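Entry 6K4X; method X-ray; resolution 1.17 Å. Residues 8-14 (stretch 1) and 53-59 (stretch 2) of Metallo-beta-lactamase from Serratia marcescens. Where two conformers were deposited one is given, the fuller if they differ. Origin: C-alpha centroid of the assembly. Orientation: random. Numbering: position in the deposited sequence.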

# COMPACT_ATOMS: atom_id res chain seq x y z
N PRO A 8 13.62 8.26 8.53
CA PRO A 8 14.30 8.46 7.25
C PRO A 8 14.74 7.14 6.62
O PRO A 8 15.07 6.16 7.32
CB PRO A 8 15.49 9.34 7.63
CG PRO A 8 14.96 10.16 8.78
CD PRO A 8 14.13 9.17 9.58
N GLN A 9 14.80 7.15 5.29
CA GLN A 9 15.21 6.00 4.50
C GLN A 9 15.65 6.52 3.13
O GLN A 9 14.88 7.17 2.44
CB GLN A 9 14.06 4.99 4.36
CG GLN A 9 14.32 3.91 3.32
CD GLN A 9 15.46 3.00 3.68
OE1 GLN A 9 15.50 2.45 4.79
NE2 GLN A 9 16.38 2.82 2.74
N GLN A 10 16.91 6.29 2.78
CA GLN A 10 17.41 6.81 1.53
C GLN A 10 16.62 6.12 0.42
O GLN A 10 16.54 4.89 0.38
CB GLN A 10 18.91 6.53 1.38
CG GLN A 10 19.54 7.23 0.18
CD GLN A 10 19.62 8.73 0.37
OE1 GLN A 10 19.78 9.22 1.49
NE2 GLN A 10 19.50 9.47 -0.73
N PRO A 11 16.02 6.86 -0.53
CA PRO A 11 15.19 6.23 -1.55
C PRO A 11 16.03 5.49 -2.59
O PRO A 11 17.23 5.72 -2.71
CB PRO A 11 14.39 7.39 -2.14
CG PRO A 11 15.34 8.56 -1.96
CD PRO A 11 15.99 8.33 -0.61
N PHE A 12 15.38 4.60 -3.33
CA PHE A 12 16.09 3.75 -4.25
C PHE A 12 15.13 3.27 -5.32
O PHE A 12 13.92 3.13 -5.11
CB PHE A 12 16.73 2.55 -3.54
CG PHE A 12 15.81 1.69 -2.70
CD1 PHE A 12 15.47 2.09 -1.43
CD2 PHE A 12 15.30 0.49 -3.18
CE1 PHE A 12 14.65 1.30 -0.64
CE2 PHE A 12 14.48 -0.30 -2.39
CZ PHE A 12 14.13 0.12 -1.13
N THR A 13 15.70 3.00 -6.50
CA THR A 13 14.90 2.48 -7.60
C THR A 13 14.82 0.96 -7.49
O THR A 13 15.82 0.28 -7.33
CB THR A 13 15.49 2.89 -8.95
OG1 THR A 13 15.46 4.31 -9.00
CG2 THR A 13 14.75 2.27 -10.12
N ILE A 14 13.61 0.42 -7.58
CA ILE A 14 13.40 -1.01 -7.52
C ILE A 14 13.47 -1.61 -8.92
O ILE A 14 14.12 -2.64 -9.14
CB ILE A 14 12.06 -1.32 -6.81
CG1 ILE A 14 12.26 -1.07 -5.31
CG2 ILE A 14 11.58 -2.74 -7.07
CD1 ILE A 14 11.00 -1.09 -4.48
N ALA A 53 10.97 14.64 0.88
CA ALA A 53 12.39 14.80 0.64
C ALA A 53 12.91 13.68 -0.26
O ALA A 53 13.79 13.89 -1.10
CB ALA A 53 13.12 14.82 1.96
N ASN A 54 12.37 12.47 -0.08
CA ASN A 54 12.79 11.32 -0.84
C ASN A 54 12.45 11.50 -2.32
O ASN A 54 13.24 11.14 -3.19
CB ASN A 54 12.20 10.05 -0.26
CG ASN A 54 12.84 9.60 1.04
OD1 ASN A 54 13.91 10.09 1.42
ND2 ASN A 54 12.23 8.63 1.70
N ILE A 55 11.24 12.00 -2.61
CA ILE A 55 10.85 12.21 -3.99
C ILE A 55 11.82 13.21 -4.63
O ILE A 55 12.28 13.02 -5.76
CB ILE A 55 9.39 12.70 -4.05
CG1 ILE A 55 8.44 11.57 -3.64
CG2 ILE A 55 9.06 13.26 -5.41
CD1 ILE A 55 7.03 12.03 -3.38
N ARG A 56 12.12 14.30 -3.92
CA ARG A 56 13.06 15.30 -4.45
C ARG A 56 14.45 14.66 -4.63
O ARG A 56 15.14 14.96 -5.61
CB ARG A 56 13.09 16.54 -3.55
CG ARG A 56 11.78 17.31 -3.53
CD ARG A 56 11.92 18.65 -2.83
NE ARG A 56 12.40 18.58 -1.46
CZ ARG A 56 11.63 18.52 -0.38
NH1 ARG A 56 10.33 18.72 -0.51
NH2 ARG A 56 12.15 18.29 0.82
N ALA A 57 14.87 13.82 -3.70
CA ALA A 57 16.19 13.19 -3.79
C ALA A 57 16.30 12.29 -5.03
O ALA A 57 17.40 12.07 -5.53
CB ALA A 57 16.50 12.43 -2.52
N MET A 58 15.17 11.78 -5.52
CA MET A 58 15.15 10.96 -6.74
C MET A 58 15.03 11.85 -7.98
O MET A 58 14.97 11.34 -9.10
CB MET A 58 14.01 9.95 -6.67
CG MET A 58 14.19 8.93 -5.54
SD MET A 58 15.74 7.99 -5.60
CE MET A 58 15.42 6.87 -6.97
N GLY A 59 15.07 13.16 -7.80
CA GLY A 59 15.15 14.11 -8.92
C GLY A 59 13.82 14.65 -9.37
O GLY A 59 13.77 15.25 -10.46
O HOH W 1 14.87 9.85 3.98

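The end of a helix, residues 53-57, and the loop that follows pack against a largely extended segment that turns a corner at Ile14; no two touching residues are closer than 43 positions in sequence, and the contact buries 285 Å² in total. Ala53 does not touch the segment, but its carbonyl accepts a hydrogen bond from the backbone of Ala57 (Ala57 N to Ala53 O, 2.8 Å), an ordinary helical bond.

Asn54, one turn before the end, points its CA-to-CB bond toward stretch 1 and is buried. Its chi1 in the m well carries the amide to the backbone of Gln9 and the ring of Pro11. A water joins the two stretches here: it accepts from Gln9 N at 3.0 Å and donates to Asn54 OD1 at 2.7 Å. The same OD1 lies 3.4 Å from Pro11 CD, while Asn54 ND2 comes within 3.1 Å of Gln9 O and is hydrogen-bonded elsewhere in the structure. A short polar side chain suits this place, reaching the loop backbone and the water at once.

Ile55 turns away from the segment, and Arg56 is out of its reach. Ala57 again points toward it, and its single methyl meets the proline ring, with Ala57 CB 4.1 Å from Pro11 CG.

Met58 is the most covered residue of stretch 2 (72 Å²). Its CA-to-CB bond runs sideways, but three successive m rotamers bring the end of the chain nearer, setting Met58 SD 3.7 Å from Pro11 CG and Met58 CE 3.3 Å from Thr13 OG1. The flexible, unbranched thioether can thus follow the segment from Pro11 past the backbone of Phe12 to Thr13. Pro11, whose CA-to-CB bond points toward stretch 2 and whose compact ring touches Asn54, Ala57 and Met58, is the most heavily covered residue of the pairing.

Gly59 closes the helix in a Schellman motif, with positive phi and Gly59 N bonded to Arg56 O at 2.8 Å.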